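Local atomic coordinates of cupin 2, conserved barrel (Desulfitobacterium hafniense, PDB entry 2OZJ), a protein that is of unknown function but has the conserved beta-barrel fold of the cupin superfamily and forms a two-chain assembly. Residues L16-E24 / K99-I107; L61-A69 / D79-M87. All blocks are in the same frame, centred on the assembly; numbering follows the deposited sequence.

Interaction 1: residues L16-E24 / K99-I107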
ATOM      1  N   LEU A  16      -4.240  -1.571  -8.590  1.00 17.85           N
ATOM      2  CA  LEU A  16      -3.097  -2.298  -8.211  1.00 18.06           C
ATOM      3  C   LEU A  16      -3.246  -3.808  -8.522  1.00 14.45           C
ATOM      4  O   LEU A  16      -2.341  -4.462  -9.057  1.00 17.77           O
ATOM      5  CB  LEU A  16      -2.885  -2.009  -6.719  1.00 22.47           C
ATOM      6  CG  LEU A  16      -1.553  -2.281  -6.118  1.00 18.01           C
ATOM      7  CD1 LEU A  16      -0.378  -1.638  -6.834  1.00 17.10           C
ATOM      8  CD2 LEU A  16      -1.696  -1.779  -4.627  1.00 15.38           C
ATOM      9  N   ALA A  17      -4.464  -4.325  -8.325  1.00 16.65           N
ATOM     10  CA  ALA A  17      -4.763  -5.725  -8.633  1.00 15.07           C
ATOM     11  C   ALA A  17      -4.549  -6.048 -10.110  1.00 17.53           C
ATOM     12  O   ALA A  17      -4.258  -7.180 -10.484  1.00 22.85           O
ATOM     13  CB  ALA A  17      -6.199  -6.048  -8.261  1.00 15.23           C
ATOM     14  N   SER A  18      -4.722  -5.060 -10.979  1.00 17.14           N
ATOM     15  CA  SER A  18      -4.589  -5.287 -12.414  1.00 16.51           C
ATOM     16  C   SER A  18      -3.120  -5.460 -12.861  1.00 16.73           C
ATOM     17  O   SER A  18      -2.884  -5.829 -14.006  1.00 20.14           O
ATOM     18  CB  SER A  18      -5.315  -4.180 -13.214  1.00 16.30           C
ATOM     19  OG  SER A  18      -4.537  -3.025 -13.253  1.00 21.74           O
ATOM     20  N   LEU A  19      -2.146  -5.189 -11.994  1.00 15.37           N
ATOM     21  CA  LEU A  19      -0.741  -5.230 -12.362  1.00 14.44           C
ATOM     22  C   LEU A  19      -0.155  -6.661 -12.264  1.00 15.51           C
ATOM     23  O   LEU A  19       0.939  -6.888 -12.730  1.00 19.60           O
ATOM     24  CB  LEU A  19       0.091  -4.281 -11.525  1.00 15.72           C
ATOM     25  CG  LEU A  19      -0.262  -2.783 -11.625  1.00 15.01           C
ATOM     26  CD1 LEU A  19       0.662  -2.051 -10.677  1.00 13.89           C
ATOM     27  CD2 LEU A  19      -0.150  -2.253 -13.033  1.00 22.75           C
ATOM     28  N   ILE A  20      -0.908  -7.596 -11.692  1.00 18.21           N
ATOM     29  CA  ILE A  20      -0.461  -8.992 -11.557  1.00 17.65           C
ATOM     30  C   ILE A  20      -1.632  -9.945 -11.841  1.00 16.40           C
ATOM     31  O   ILE A  20      -2.756  -9.711 -11.397  1.00 18.72           O
ATOM     32  CB  ILE A  20       0.202  -9.251 -10.169  1.00 17.07           C
ATOM     33  CG1 ILE A  20       1.042 -10.530 -10.159  1.00 20.30           C
ATOM     34  CG2 ILE A  20      -0.807  -9.300  -9.014  1.00 16.76           C
ATOM     35  CD1 ILE A  20       1.969 -10.593  -8.955  1.00 19.72           C
ATOM     36  N   GLU A  21      -1.380 -11.014 -12.581  1.00 15.51           N
ATOM     37  CA  GLU A  21      -2.395 -12.056 -12.748  1.00 18.66           C
ATOM     38  C   GLU A  21      -2.455 -12.979 -11.537  1.00 19.58           C
ATOM     39  O   GLU A  21      -1.580 -12.934 -10.687  1.00 19.92           O
ATOM     40  CB  GLU A  21      -2.123 -12.866 -14.011  1.00 20.55           C
ATOM     41  CG  GLU A  21      -2.213 -11.983 -15.247  1.00 23.73           C
ATOM     42  CD  GLU A  21      -1.412 -12.526 -16.424  1.00 33.99           C
ATOM     43  OE1 GLU A  21      -0.163 -12.538 -16.362  1.00 38.27           O
ATOM     44  OE2 GLU A  21      -2.036 -12.935 -17.406  1.00 35.95           O
ATOM     45  N   ALA A  22      -3.513 -13.781 -11.449  1.00 19.72           N
ATOM     46  CA  ALA A  22      -3.579 -14.814 -10.465  0.50 20.10           C
ATOM     47  C   ALA A  22      -3.709 -16.144 -11.248  0.50 19.33           C
ATOM     48  O   ALA A  22      -4.249 -16.223 -12.371  0.50 18.71           O
ATOM     49  CB  ALA A  22      -4.704 -14.518  -9.405  1.00 19.63           C
ATOM     50  N   ARG A  23      -3.056 -17.167 -10.730  0.50 16.98           N
ATOM     51  CA  ARG A  23      -3.039 -18.452 -11.399  1.00 16.46           C
ATOM     52  C   ARG A  23      -3.330 -19.499 -10.337  1.00 14.96           C
ATOM     53  O   ARG A  23      -3.014 -19.324  -9.163  1.00 16.39           O
ATOM     54  CB  ARG A  23      -1.680 -18.713 -12.051  1.00 16.76           C
ATOM     55  CG  ARG A  23      -1.325 -17.800 -13.237  1.00 23.82           C
ATOM     56  CD  ARG A  23      -1.763 -18.424 -14.548  1.00 36.74           C
ATOM     57  NE  ARG A  23      -1.371 -17.641 -15.716  1.00 39.84           N
ATOM     58  CZ  ARG A  23      -1.993 -16.539 -16.147  1.00 47.20           C
ATOM     59  NH1 ARG A  23      -3.069 -16.051 -15.523  1.00 45.56           N
ATOM     60  NH2 ARG A  23      -1.529 -15.913 -17.221  1.00 46.10           N
ATOM     61  N   GLU A  24      -3.929 -20.603 -10.755  1.00 11.97           N
ATOM     62  CA  GLU A  24      -4.257 -21.695  -9.847  1.00 15.06           C
ATOM     63  C   GLU A  24      -2.996 -22.409  -9.355  1.00 14.14           C
ATOM     64  O   GLU A  24      -2.881 -22.790  -8.192  1.00 14.57           O
ATOM     65  CB  GLU A  24      -5.131 -22.720 -10.599  1.00 15.35           C
ATOM     66  CG  GLU A  24      -5.833 -23.706  -9.707  1.00 25.66           C
ATOM     67  CD  GLU A  24      -6.820 -23.054  -8.736  1.00 35.47           C
ATOM     68  OE1 GLU A  24      -7.304 -21.925  -8.986  1.00 30.69           O
ATOM     69  OE2 GLU A  24      -7.104 -23.687  -7.705  1.00 46.69           O
ATOM     70  N   LYS A  99      -7.303 -18.790   0.165  1.00 19.44           N
ATOM     71  CA  LYS A  99      -8.557 -19.530   0.172  1.00 22.33           C
ATOM     72  C   LYS A  99      -8.987 -19.407  -1.271  1.00 21.84           C
ATOM     73  O   LYS A  99      -9.716 -18.499  -1.637  1.00 25.99           O
ATOM     74  CB  LYS A  99      -9.566 -18.894   1.120  1.00 22.61           C
ATOM     75  CG  LYS A  99      -9.287 -19.182   2.590  1.00 28.48           C
ATOM     76  CD  LYS A  99     -10.187 -18.373   3.549  1.00 30.86           C
ATOM     77  CE  LYS A  99     -11.654 -18.623   3.337  1.00 37.60           C
ATOM     78  NZ  LYS A  99     -12.458 -18.008   4.443  1.00 43.47           N
ATOM     79  N   GLY A 100      -8.461 -20.286  -2.107  1.00 21.42           N
ATOM     80  CA  GLY A 100      -8.500 -20.091  -3.547  1.00 21.12           C
ATOM     81  C   GLY A 100      -7.413 -19.125  -3.986  1.00 18.35           C
ATOM     82  O   GLY A 100      -6.406 -18.926  -3.294  1.00 17.33           O
ATOM     83  N   ARG A 101      -7.612 -18.548  -5.163  1.00 18.02           N
ATOM     84  CA  ARG A 101      -6.682 -17.584  -5.722  1.00 16.15           C
ATOM     85  C   ARG A 101      -6.757 -16.244  -4.974  1.00 15.88           C
ATOM     86  O   ARG A 101      -7.814 -15.839  -4.509  1.00 17.80           O
ATOM     87  CB  ARG A 101      -6.990 -17.335  -7.198  1.00 17.20           C
ATOM     88  CG  ARG A 101      -6.730 -18.528  -8.099  1.00 18.85           C
ATOM     89  CD  ARG A 101      -7.820 -18.679  -9.153  1.00 34.41           C
ATOM     90  NE  ARG A 101      -7.491 -17.977 -10.390  1.00 38.39           N
ATOM     91  CZ  ARG A 101      -7.184 -18.570 -11.548  1.00 40.39           C
ATOM     92  NH1 ARG A 101      -7.158 -19.903 -11.681  1.00 42.72           N
ATOM     93  NH2 ARG A 101      -6.911 -17.811 -12.604  1.00 40.36           N
ATOM     94  N   PHE A 102      -5.626 -15.585  -4.812  1.00 15.02           N
ATOM     95  CA  PHE A 102      -5.624 -14.224  -4.272  1.00 15.24           C
ATOM     96  C   PHE A 102      -4.397 -13.438  -4.737  1.00 14.67           C
ATOM     97  O   PHE A 102      -3.427 -13.995  -5.247  1.00 12.64           O
ATOM     98  CB  PHE A 102      -5.771 -14.197  -2.720  1.00 15.92           C
ATOM     99  CG  PHE A 102      -4.512 -14.483  -1.985  1.00 13.37           C
ATOM    100  CD1 PHE A 102      -3.933 -15.738  -2.044  1.00 17.13           C
ATOM    101  CD2 PHE A 102      -3.886 -13.481  -1.249  1.00 20.38           C
ATOM    102  CE1 PHE A 102      -2.757 -16.008  -1.386  1.00 17.06           C
ATOM    103  CE2 PHE A 102      -2.715 -13.749  -0.596  1.00 17.99           C
ATOM    104  CZ  PHE A 102      -2.141 -14.998  -0.664  1.00 19.19           C
ATOM    105  N   LYS A 103      -4.494 -12.124  -4.558  1.00 12.77           N
ATOM    106  CA  LYS A 103      -3.451 -11.211  -4.854  1.00 12.74           C
ATOM    107  C   LYS A 103      -3.230 -10.336  -3.633  1.00 12.74           C
ATOM    108  O   LYS A 103      -4.194  -9.925  -2.968  1.00 13.59           O
ATOM    109  CB  LYS A 103      -3.846 -10.315  -6.012  1.00 14.20           C
ATOM    110  CG  LYS A 103      -4.107 -11.019  -7.324  1.00 12.90           C
ATOM    111  CD  LYS A 103      -4.609 -10.017  -8.360  1.00 14.53           C
ATOM    112  CE  LYS A 103      -5.037 -10.706  -9.660  1.00 18.47           C
ATOM    113  NZ  LYS A 103      -5.564  -9.722 -10.654  1.00 15.07           N
HETATM  114  N   MSE A 104      -1.977 -10.065  -3.300  0.70 13.62           N
HETATM  115  CA  MSE A 104      -1.674  -9.166  -2.188  0.70 14.63           C
HETATM  116  C   MSE A 104      -0.485  -8.259  -2.441  0.70 14.10           C
HETATM  117  O   MSE A 104       0.400  -8.561  -3.240  0.70 12.29           O
HETATM  118  CB  MSE A 104      -1.408  -9.975  -0.918  0.70 15.54           C
HETATM  119  CG  MSE A 104      -0.138 -10.746  -0.978  0.70 14.94           C
HETATM  120 SE   MSE A 104       0.315 -11.607   0.674  0.53 21.53          SE
HETATM  121  CE  MSE A 104       1.656 -12.744  -0.095  0.70 22.65           C
ATOM    122  N   LEU A 105      -0.461  -7.152  -1.701  1.00 11.67           N
ATOM    123  CA  LEU A 105       0.699  -6.278  -1.567  1.00 11.32           C
ATOM    124  C   LEU A 105       1.353  -6.565  -0.230  1.00 11.45           C
ATOM    125  O   LEU A 105       0.672  -6.664   0.778  1.00 12.59           O
ATOM    126  CB  LEU A 105       0.251  -4.814  -1.609  1.00 11.86           C
ATOM    127  CG  LEU A 105       1.288  -3.723  -1.322  1.00 14.68           C
ATOM    128  CD1 LEU A 105       2.263  -3.587  -2.452  1.00 15.32           C
ATOM    129  CD2 LEU A 105       0.558  -2.418  -1.049  1.00 16.20           C
ATOM    130  N   GLN A 106       2.679  -6.670  -0.233  0.50 10.13           N
ATOM    131  CA  GLN A 106       3.449  -6.836   0.993  0.50 11.28           C
ATOM    132  C   GLN A 106       4.426  -5.671   1.097  0.50 11.89           C
ATOM    133  O   GLN A 106       5.083  -5.312   0.114  0.50 11.04           O
ATOM    134  CB  GLN A 106       4.232  -8.144   0.943  0.50  9.00           C
ATOM    135  CG  GLN A 106       5.216  -8.342   2.089  0.50 10.65           C
ATOM    136  CD  GLN A 106       5.823  -9.752   2.122  0.50 13.19           C
ATOM    137  OE1 GLN A 106       5.324 -10.670   1.484  0.50  9.65           O
ATOM    138  NE2 GLN A 106       6.904  -9.906   2.876  0.50 12.67           N
ATOM    139  N   ILE A 107       4.505  -5.078   2.278  1.00 11.69           N
ATOM    140  CA  ILE A 107       5.522  -4.074   2.581  1.00 11.35           C
ATOM    141  C   ILE A 107       6.268  -4.545   3.790  1.00 13.71           C
ATOM    142  O   ILE A 107       5.664  -4.751   4.818  1.00 13.37           O
ATOM    143  CB  ILE A 107       4.903  -2.679   2.847  1.00 12.14           C
ATOM    144  CG1 ILE A 107       4.162  -2.188   1.614  1.00 14.76           C
ATOM    145  CG2 ILE A 107       6.028  -1.657   3.294  1.00 12.45           C
ATOM    146  CD1 ILE A 107       3.222  -1.019   1.937  1.00 16.67           C
TER

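Interaction 2: residues L61-A69 / D79-M87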
ATOM      1  N   LEU A  61       3.488  -5.217   6.558  0.50 13.93           N
ATOM      2  CA  LEU A  61       2.047  -5.084   6.346  0.50 15.87           C
ATOM      3  C   LEU A  61       1.640  -5.829   5.089  0.50 14.01           C
ATOM      4  O   LEU A  61       2.268  -5.713   4.033  0.50 13.89           O
ATOM      5  CB  LEU A  61       1.584  -3.634   6.275  0.50 15.80           C
ATOM      6  CG  LEU A  61       1.644  -2.753   5.018  0.50 15.95           C
ATOM      7  CD1 LEU A  61       0.650  -3.212   3.923  0.50 16.44           C
ATOM      8  CD2 LEU A  61       1.360  -1.298   5.363  0.50 17.75           C
ATOM      9  N   TYR A  62       0.560  -6.565   5.234  1.00 11.56           N
ATOM     10  CA  TYR A  62      -0.105  -7.300   4.138  1.00 12.00           C
ATOM     11  C   TYR A  62      -1.435  -6.587   3.808  1.00 13.35           C
ATOM     12  O   TYR A  62      -2.228  -6.256   4.703  1.00 13.41           O
ATOM     13  CB  TYR A  62      -0.419  -8.726   4.545  1.00 15.86           C
ATOM     14  CG  TYR A  62       0.778  -9.564   4.779  1.00 12.79           C
ATOM     15  CD1 TYR A  62       1.532  -9.990   3.718  1.00 15.55           C
ATOM     16  CD2 TYR A  62       1.168  -9.938   6.054  1.00 12.00           C
ATOM     17  CE1 TYR A  62       2.652 -10.768   3.910  1.00 17.25           C
ATOM     18  CE2 TYR A  62       2.310 -10.729   6.252  1.00 16.70           C
ATOM     19  CZ  TYR A  62       3.031 -11.132   5.173  1.00 14.38           C
ATOM     20  OH  TYR A  62       4.155 -11.912   5.328  1.00 18.95           O
ATOM     21  N   LEU A  63      -1.677  -6.384   2.524  1.00 12.25           N
ATOM     22  CA  LEU A  63      -2.917  -5.798   2.016  1.00 13.32           C
ATOM     23  C   LEU A  63      -3.484  -6.711   0.949  1.00 12.55           C
ATOM     24  O   LEU A  63      -2.821  -6.974  -0.060  1.00 15.26           O
ATOM     25  CB  LEU A  63      -2.717  -4.403   1.447  1.00 12.18           C
ATOM     26  CG  LEU A  63      -3.923  -3.740   0.756  1.00 16.10           C
ATOM     27  CD1 LEU A  63      -5.077  -3.281   1.697  1.00 18.62           C
ATOM     28  CD2 LEU A  63      -3.368  -2.498  -0.002  1.00 17.01           C
ATOM     29  N   ILE A  64      -4.692  -7.232   1.196  1.00 14.35           N
ATOM     30  CA  ILE A  64      -5.312  -8.140   0.244  1.00 12.18           C
ATOM     31  C   ILE A  64      -5.966  -7.329  -0.872  1.00 13.70           C
ATOM     32  O   ILE A  64      -6.768  -6.448  -0.606  1.00 15.23           O
ATOM     33  CB  ILE A  64      -6.335  -9.071   0.898  1.00 15.22           C
ATOM     34  CG1 ILE A  64      -5.725  -9.756   2.104  1.00 16.32           C
ATOM     35  CG2 ILE A  64      -6.822 -10.138  -0.121  1.00 17.03           C
ATOM     36  CD1 ILE A  64      -4.504 -10.541   1.807  1.00 20.14           C
ATOM     37  N   LEU A  65      -5.591  -7.608  -2.113  1.00 12.09           N
ATOM     38  CA  LEU A  65      -6.082  -6.856  -3.251  1.00 13.91           C
ATOM     39  C   LEU A  65      -7.299  -7.532  -3.887  1.00 14.24           C
ATOM     40  O   LEU A  65      -8.210  -6.868  -4.381  1.00 17.75           O
ATOM     41  CB  LEU A  65      -4.982  -6.704  -4.296  1.00 13.92           C
ATOM     42  CG  LEU A  65      -3.706  -6.024  -3.810  1.00 13.26           C
ATOM     43  CD1 LEU A  65      -2.673  -6.041  -4.920  1.00 14.81           C
ATOM     44  CD2 LEU A  65      -3.968  -4.602  -3.297  1.00 14.25           C
ATOM     45  N   GLN A  66      -7.313  -8.858  -3.878  1.00 13.62           N
ATOM     46  CA  GLN A  66      -8.316  -9.627  -4.574  1.00 16.04           C
ATOM     47  C   GLN A  66      -8.258 -11.022  -3.986  1.00 14.81           C
ATOM     48  O   GLN A  66      -7.200 -11.498  -3.615  1.00 15.19           O
ATOM     49  CB  GLN A  66      -7.946  -9.638  -6.049  1.00 16.40           C
ATOM     50  CG  GLN A  66      -8.988 -10.108  -7.014  1.00 23.68           C
ATOM     51  CD  GLN A  66      -8.413 -10.208  -8.430  1.00 23.87           C
ATOM     52  OE1 GLN A  66      -8.050  -9.199  -9.049  1.00 35.87           O
ATOM     53  NE2 GLN A  66      -8.313 -11.438  -8.941  1.00 41.14           N
ATOM     54  N   GLY A  67      -9.395 -11.684  -3.889  1.00 16.42           N
ATOM     55  CA  GLY A  67      -9.444 -13.026  -3.318  1.00 15.04           C
ATOM     56  C   GLY A  67      -9.391 -13.020  -1.808  1.00 15.71           C
ATOM     57  O   GLY A  67      -9.416 -11.969  -1.162  1.00 17.01           O
ATOM     58  N   GLU A  68      -9.352 -14.212  -1.244  1.00 14.92           N
ATOM     59  CA  GLU A  68      -9.320 -14.404   0.191  1.00 15.56           C
ATOM     60  C   GLU A  68      -8.077 -15.170   0.576  1.00 17.08           C
ATOM     61  O   GLU A  68      -7.535 -15.941  -0.233  1.00 16.84           O
ATOM     62  CB  GLU A  68     -10.555 -15.172   0.630  1.00 17.87           C
ATOM     63  CG  GLU A  68     -11.806 -14.391   0.423  1.00 18.95           C
ATOM     64  CD  GLU A  68     -13.008 -15.134   0.887  1.00 27.73           C
ATOM     65  OE1 GLU A  68     -13.233 -15.218   2.116  1.00 24.20           O
ATOM     66  OE2 GLU A  68     -13.719 -15.635   0.003  1.00 32.22           O
ATOM     67  N   ALA A  69      -7.648 -14.959   1.815  1.00 17.19           N
ATOM     68  CA  ALA A  69      -6.440 -15.563   2.356  1.00 16.18           C
ATOM     69  C   ALA A  69      -6.635 -15.863   3.841  1.00 16.26           C
ATOM     70  O   ALA A  69      -7.620 -15.442   4.456  1.00 15.24           O
ATOM     71  CB  ALA A  69      -5.242 -14.627   2.155  1.00 18.96           C
ATOM     72  N   ASP A  79      -8.527 -14.908   9.056  1.00 14.84           N
ATOM     73  CA  ASP A  79      -9.074 -14.830   7.709  1.00 15.19           C
ATOM     74  C   ASP A  79      -9.045 -13.388   7.192  1.00 15.43           C
ATOM     75  O   ASP A  79      -9.333 -12.435   7.931  1.00 14.33           O
ATOM     76  CB  ASP A  79     -10.528 -15.330   7.682  1.00 17.92           C
ATOM     77  CG  ASP A  79     -10.653 -16.806   7.998  1.00 24.35           C
ATOM     78  OD1 ASP A  79      -9.820 -17.604   7.516  1.00 26.82           O
ATOM     79  OD2 ASP A  79     -11.601 -17.149   8.725  1.00 30.23           O
ATOM     80  N   LEU A  80      -8.752 -13.262   5.905  1.00 14.77           N
ATOM     81  CA  LEU A  80      -8.671 -11.970   5.240  1.00 16.99           C
ATOM     82  C   LEU A  80      -9.483 -11.958   3.948  1.00 18.21           C
ATOM     83  O   LEU A  80      -9.586 -12.981   3.233  1.00 18.67           O
ATOM     84  CB  LEU A  80      -7.218 -11.584   4.954  1.00 19.42           C
ATOM     85  CG  LEU A  80      -6.299 -11.348   6.171  1.00 25.99           C
ATOM     86  CD1 LEU A  80      -5.438 -12.595   6.386  1.00 27.08           C
ATOM     87  CD2 LEU A  80      -5.408 -10.113   6.023  1.00 25.75           C
ATOM     88  N   VAL A  81     -10.087 -10.806   3.665  1.00 15.26           N
ATOM     89  CA  VAL A  81     -10.904 -10.613   2.465  1.00 13.19           C
ATOM     90  C   VAL A  81     -10.372  -9.377   1.769  1.00 13.01           C
ATOM     91  O   VAL A  81      -9.600  -8.628   2.360  1.00 15.25           O
ATOM     92  CB  VAL A  81     -12.410 -10.490   2.824  1.00 14.10           C
ATOM     93  CG1 VAL A  81     -12.867 -11.718   3.594  1.00 18.56           C
ATOM     94  CG2 VAL A  81     -12.694  -9.210   3.603  1.00 13.05           C
ATOM     95  N   PRO A  82     -10.758  -9.153   0.509  1.00 14.38           N
ATOM     96  CA  PRO A  82     -10.205  -8.004  -0.219  1.00 16.44           C
ATOM     97  C   PRO A  82     -10.337  -6.682   0.527  1.00 16.45           C
ATOM     98  O   PRO A  82     -11.372  -6.416   1.162  1.00 13.32           O
ATOM     99  CB  PRO A  82     -11.016  -8.000  -1.519  1.00 17.32           C
ATOM    100  CG  PRO A  82     -11.383  -9.400  -1.711  1.00 17.20           C
ATOM    101  CD  PRO A  82     -11.696  -9.921  -0.332  1.00 15.57           C
ATOM    102  N   GLU A  83      -9.283  -5.876   0.438  1.00 16.30           N
ATOM    103  CA  GLU A  83      -9.118  -4.614   1.136  1.00 15.31           C
ATOM    104  C   GLU A  83      -8.593  -4.727   2.564  1.00 14.43           C
ATOM    105  O   GLU A  83      -8.111  -3.734   3.093  1.00 14.96           O
ATOM    106  CB  GLU A  83     -10.368  -3.712   1.114  1.00 17.88           C
ATOM    107  CG  GLU A  83     -10.877  -3.360  -0.275  1.00 23.73           C
ATOM    108  CD  GLU A  83     -12.131  -2.501  -0.218  1.00 26.93           C
ATOM    109  OE1 GLU A  83     -12.342  -1.814   0.810  1.00 44.78           O
ATOM    110  OE2 GLU A  83     -12.914  -2.508  -1.189  1.00 37.38           O
ATOM    111  N   ASP A  84      -8.655  -5.894   3.196  1.00 12.83           N
ATOM    112  CA  ASP A  84      -8.080  -6.029   4.534  1.00 12.34           C
ATOM    113  C   ASP A  84      -6.581  -5.767   4.548  1.00 12.29           C
ATOM    114  O   ASP A  84      -5.867  -6.174   3.624  1.00 14.06           O
ATOM    115  CB  ASP A  84      -8.309  -7.433   5.096  1.00 14.10           C
ATOM    116  CG  ASP A  84      -9.736  -7.675   5.618  1.00 16.18           C
ATOM    117  OD1 ASP A  84     -10.555  -6.745   5.915  1.00 14.96           O
ATOM    118  OD2 ASP A  84     -10.020  -8.887   5.768  1.00 14.28           O
ATOM    119  N   VAL A  85      -6.149  -5.111   5.629  1.00 12.89           N
ATOM    120  CA  VAL A  85      -4.772  -4.928   5.986  1.00 16.53           C
ATOM    121  C   VAL A  85      -4.537  -5.585   7.338  1.00 13.09           C
ATOM    122  O   VAL A  85      -5.421  -5.603   8.246  1.00 13.98           O
ATOM    123  CB  VAL A  85      -4.376  -3.416   5.967  1.00 16.54           C
ATOM    124  CG1 VAL A  85      -5.005  -2.659   7.163  1.00 15.05           C
ATOM    125  CG2 VAL A  85      -2.919  -3.272   5.945  1.00 24.12           C
ATOM    126  N   LEU A  86      -3.369  -6.191   7.462  1.00 13.81           N
ATOM    127  CA  LEU A  86      -2.891  -6.716   8.736  1.00 11.42           C
ATOM    128  C   LEU A  86      -1.402  -6.467   8.834  1.00 13.57           C
ATOM    129  O   LEU A  86      -0.683  -6.684   7.860  1.00 16.33           O
ATOM    130  CB  LEU A  86      -3.162  -8.226   8.858  1.00 10.22           C
ATOM    131  CG  LEU A  86      -3.086  -8.796  10.290  1.00 11.80           C
ATOM    132  CD1 LEU A  86      -4.207  -8.314  11.234  1.00 11.31           C
ATOM    133  CD2 LEU A  86      -3.115 -10.313  10.245  1.00 16.83           C
HETATM  134  N   MSE A  87      -0.949  -5.996   9.994  1.00 10.08           N
HETATM  135  CA  MSE A  87       0.463  -5.798  10.262  1.00 12.70           C
HETATM  136  C   MSE A  87       0.967  -6.948  11.113  1.00  9.46           C
HETATM  137  O   MSE A  87       0.360  -7.297  12.125  1.00 12.69           O
HETATM  138  CB  MSE A  87       0.693  -4.477  10.991  1.00 12.52           C
HETATM  139  CG  MSE A  87       2.165  -4.015  10.951  1.00 10.25           C
HETATM  140 SE   MSE A  87       3.248  -4.742  12.331  0.75 18.12          SE
HETATM  141  CE  MSE A  87       3.183  -3.352  13.658  1.00 21.78           C
TER
HETATM  142  O   HOH W   1     -11.536 -15.084   4.179  1.00 42.11           O

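Interaction 1: residues L16-E24 / K99-I107
Arg101 meets the end of 16-24 at Glu24, at the corner where the chain turns into strand 102-107. The Arg101 side chain bends at chi2 and chi3 and crosses the Glu24 side chain at about a right angle. NH1 of Arg101 reaches OE1 of Glu24 at 3.4 Å, a weak hydrogen bond within a salt bridge. The N-H points almost straight at the oxygen, which lies at the guanidinium edge, and the carboxylate and guanidinium planes are 31° apart. The Arg23 carbonyl carbon sits over one face of the same guanidinium.

Phe102 points away from the loop, and its ring meets Phe45 edge-to-face. Lys103 then points back at the loop. Its CG lies anti to its own carbonyl carbon (chi1 -62°), and beyond CG the chain is fully extended, which carries NZ up to the loop backbone. There NZ donates to O of Ala17 at 2.9 Å, from above the carbonyl plane. A second, weak bond runs from NZ to O of Ile20, also 2.9 Å. Gln66 OE1 takes a third bond from this ammonium. The aliphatic part of the lysine is packed: CD lies 3.9 Å from CG2 of Ile20, and CE lies 3.8 Å from CB of Ala22. A methionine in place of Lys103 would probably keep some of this apolar packing but leave the Ala17 and Ile20 carbonyls without their shared donor.

Leu105 CD2 touches Leu16 CD2 at 4.3 Å, on the 3-10 turn 16-19. This joins the loop between strands 14-15 and 28-34 to strand 102-109 of the barrel wall. The buried ammonium is gripped by neutral oxygens, two of them backbone carbonyls, so its charge is probably stabilised by their dipoles, whereas the exposed Arg101 end has a long, weak ion pair with Glu24.

Interaction 2: residues L61-A69 / D79-M87
Tyr62 and Leu86 form the hydrogen-bonded pair at the centre of the close-packed part. Tyr62 N donates to Leu86 O at 2.9 Å, nearly straight at 176°, and Leu86 N returns a bond to Tyr62 O. Ile64 N continues the pattern to Asp84 O. On one face of the sheet, Leu61 CD1 lies 4.1 Å from Val85 CG2. Between the two sheets, Ile64 CG1 packs against Leu80 CB at 3.7 Å, the side chains crossing at about a right angle. CG1 of Ile64 is anti to its carbonyl carbon (chi1 -51°), which directs this branch at Leu80. Tyr62 OH bonds to His94 NE2.

Strands 61-65 and 84-87 run antiparallel in one sheet of the cupin barrel. Segment 61-69 turns at Gln66 and Gly67 into the smaller sheet, where Ala69 pairs with Leu80; segment 79-87 runs the other way, into strand 84-87. A type II turn from Val81 to Asp84 makes this second corner, and Val81 N bonds to Asp84 OD2 at 2.8 Å across it.

The solvent side is looser. Pro82 is exposed, yet its CD lies 3.2 Å from Gly67 O. The Glu68 side chain lies beside Val81, and a water donates to both Glu68 OE1 and Leu80 O.

Overall arrangement
Interactions 1 and 2 have centres about 10 Å apart and share the six-stranded antiparallel sheet. Strand 102-109 of interaction 1 lies beside strand 60-65 of interaction 2, and strand 84-88 is outermost within this chain. A probable backbone hydrogen bond from Leu61 N to Ile107 O, 2.8 Å, joins the two. Along the chain, interaction 2 is nested inside the loop that interaction 1 closes. The first ties the early loop to a late strand; the second links this sheet to the three-stranded one. Both reach the second subunit. There Asp84 and Val85 pair with a strand of that chain, and Val85 packs on its Leu16. The sheet thus runs on across the dimer interface.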